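Local atomic coordinates of endo-polygalacturonase (PDB entry 1BHE), a protein that hydrolyses the alpha-1,4-galacturonosyl linkages of polygalacturonic acid in plant cell walls, contributing to maceration and soft rot of plant tissue. Residues S257-Y263 / A287-N292. Residues are numbered along the deposited sequence; the frame is centred on the assembly and turned at random.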
loop_
_atom_site.group_PDB
_atom_site.type_symbol
_atom_site.label_atom_id
_atom_site.label_comp_id
_atom_site.label_asym_id
_atom_site.label_seq_id
_atom_site.Cartn_x
_atom_site.Cartn_y
_atom_site.Cartn_z
ATOM N N SER A 257 -2.251 -11.762 1.083
ATOM C CA SER A 257 -2.707 -13.137 1.202
ATOM C C SER A 257 -4.181 -13.325 1.478
ATOM O O SER A 257 -4.760 -14.399 1.259
ATOM C CB SER A 257 -1.887 -13.815 2.325
ATOM O OG SER A 257 -0.544 -13.964 1.858
ATOM N N GLU A 258 -4.840 -12.268 1.945
ATOM C CA GLU A 258 -6.289 -12.346 2.178
ATOM C C GLU A 258 -6.943 -12.238 0.809
ATOM O O GLU A 258 -6.889 -11.187 0.168
ATOM C CB GLU A 258 -6.716 -11.281 3.181
ATOM C CG GLU A 258 -6.004 -11.437 4.522
ATOM C CD GLU A 258 -4.677 -10.710 4.591
ATOM O OE1 GLU A 258 -4.182 -10.164 3.587
ATOM O OE2 GLU A 258 -4.081 -10.654 5.684
ATOM N N THR A 259 -7.503 -13.355 0.323
ATOM C CA THR A 259 -8.114 -13.363 -0.998
ATOM C C THR A 259 -9.583 -13.747 -0.942
ATOM O O THR A 259 -10.060 -14.477 -1.815
ATOM C CB THR A 259 -7.382 -14.305 -1.980
ATOM O OG1 THR A 259 -7.323 -15.637 -1.450
ATOM C CG2 THR A 259 -5.972 -13.813 -2.281
ATOM N N MET A 260 -10.342 -13.204 0.002
ATOM C CA MET A 260 -11.763 -13.523 0.120
ATOM C C MET A 260 -12.640 -12.690 -0.805
ATOM O O MET A 260 -13.487 -11.929 -0.344
ATOM C CB MET A 260 -12.207 -13.348 1.578
ATOM C CG MET A 260 -11.445 -14.249 2.543
ATOM S SD MET A 260 -11.582 -15.983 2.051
ATOM C CE MET A 260 -13.349 -16.232 2.189
ATOM N N GLY A 261 -12.468 -12.824 -2.113
ATOM C CA GLY A 261 -13.271 -12.107 -3.088
ATOM C C GLY A 261 -12.576 -10.896 -3.688
ATOM O O GLY A 261 -12.892 -9.759 -3.334
ATOM N N VAL A 262 -11.675 -11.130 -4.627
ATOM C CA VAL A 262 -10.957 -10.096 -5.361
ATOM C C VAL A 262 -11.365 -10.221 -6.827
ATOM O O VAL A 262 -11.189 -11.293 -7.416
ATOM C CB VAL A 262 -9.434 -10.243 -5.239
ATOM C CG1 VAL A 262 -8.699 -9.294 -6.173
ATOM C CG2 VAL A 262 -9.007 -10.030 -3.792
ATOM N N TYR A 263 -11.992 -9.190 -7.386
ATOM C CA TYR A 263 -12.504 -9.230 -8.744
ATOM C C TYR A 263 -12.140 -8.047 -9.631
ATOM O O TYR A 263 -12.090 -6.904 -9.177
ATOM C CB TYR A 263 -14.059 -9.219 -8.712
ATOM C CG TYR A 263 -14.695 -10.316 -7.887
ATOM C CD1 TYR A 263 -14.905 -10.149 -6.521
ATOM C CD2 TYR A 263 -15.072 -11.518 -8.468
ATOM C CE1 TYR A 263 -15.469 -11.154 -5.757
ATOM C CE2 TYR A 263 -15.641 -12.529 -7.711
ATOM C CZ TYR A 263 -15.831 -12.341 -6.362
ATOM O OH TYR A 263 -16.389 -13.330 -5.587
ATOM N N ALA A 287 -6.814 -17.950 4.595
ATOM C CA ALA A 287 -7.457 -16.772 4.002
ATOM C C ALA A 287 -7.731 -16.861 2.515
ATOM O O ALA A 287 -8.030 -15.835 1.882
ATOM C CB ALA A 287 -6.553 -15.567 4.286
ATOM N N ALA A 288 -7.656 -18.047 1.927
ATOM C CA ALA A 288 -7.896 -18.210 0.501
ATOM C C ALA A 288 -9.375 -18.130 0.141
ATOM O O ALA A 288 -10.229 -18.679 0.841
ATOM C CB ALA A 288 -7.330 -19.550 0.038
ATOM N N GLY A 289 -9.681 -17.464 -0.970
ATOM C CA GLY A 289 -11.063 -17.401 -1.450
ATOM C C GLY A 289 -11.077 -17.231 -2.966
ATOM O O GLY A 289 -10.131 -17.613 -3.650
ATOM N N VAL A 290 -12.098 -16.532 -3.460
ATOM C CA VAL A 290 -12.237 -16.271 -4.877
ATOM C C VAL A 290 -11.393 -15.098 -5.359
ATOM O O VAL A 290 -11.438 -13.992 -4.829
ATOM C CB VAL A 290 -13.710 -15.978 -5.257
ATOM C CG1 VAL A 290 -13.852 -15.614 -6.728
ATOM C CG2 VAL A 290 -14.596 -17.167 -4.925
ATOM N N VAL A 291 -10.656 -15.337 -6.428
ATOM C CA VAL A 291 -9.900 -14.346 -7.172
ATOM C C VAL A 291 -10.358 -14.538 -8.625
ATOM O O VAL A 291 -10.104 -15.604 -9.202
ATOM C CB VAL A 291 -8.378 -14.460 -7.073
ATOM C CG1 VAL A 291 -7.694 -13.532 -8.071
ATOM C CG2 VAL A 291 -7.877 -14.160 -5.664
ATOM N N ASN A 292 -11.056 -13.560 -9.190
ATOM C CA ASN A 292 -11.562 -13.732 -10.546
ATOM C C ASN A 292 -11.441 -12.496 -11.419
ATOM O O ASN A 292 -11.833 -11.407 -10.999
ATOM C CB ASN A 292 -13.041 -14.159 -10.457
ATOM C CG ASN A 292 -13.655 -14.251 -11.845
ATOM O OD1 ASN A 292 -13.409 -15.217 -12.568
ATOM N ND2 ASN A 292 -14.421 -13.248 -12.240
#
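Two successive coils of the right-handed parallel beta-helix of this family 28 glycosyl hydrolase meet where residues 257-263 run alongside residues 287-292. Backbone hydrogen bonds set the register. In the regular parallel part, Val262 N donates to Val290 O (2.9 Å) and Asn292 N to Val262 O (2.9 Å), so that Val262 lies beside Val291 and Tyr263 beside Asn292; CA-H...O contacts from Val291 CA to Val262 O (3.3 Å) and from Tyr263 CA to Asn292 O (3.2 Å) accompany them. Nearer the start of both segments, Thr259 N reaches Ala287 O (3.0 Å).

Between these regions the strand is broken by an inverse gamma turn centred on Met260, and a side chain takes over: Thr259 OG1 accepts from Gly289 N (3.0 Å) while also bonding to Ser283. The Gly261 N to Val290 O bond (3.1 Å) is weak. Gly289 is hemmed in here, since a CB would clash with Thr259 O and Met260 SD.

Apolar contacts fall on both faces of the sheet. Val262 CB meets Val291 CG2 at 4.2 Å, and the same methyl lies 3.7 Å from Thr259 CB; Trp325 of the following coil packs against Thr259 and Val291. On the face bearing Tyr263 and Asn292, Tyr263 CE2 rests 3.7 Å from Val290 CG1, and the ring makes a cation-pi contact with Arg238.

At the Ser257 end, that residue's side chain lies about 10 Å from that of the inferred active-site His251. Directional main-chain hydrogen bonds and apolar contacts together join the two coils, with one threonine hydroxyl serving as acceptor where the turn interrupts the strand.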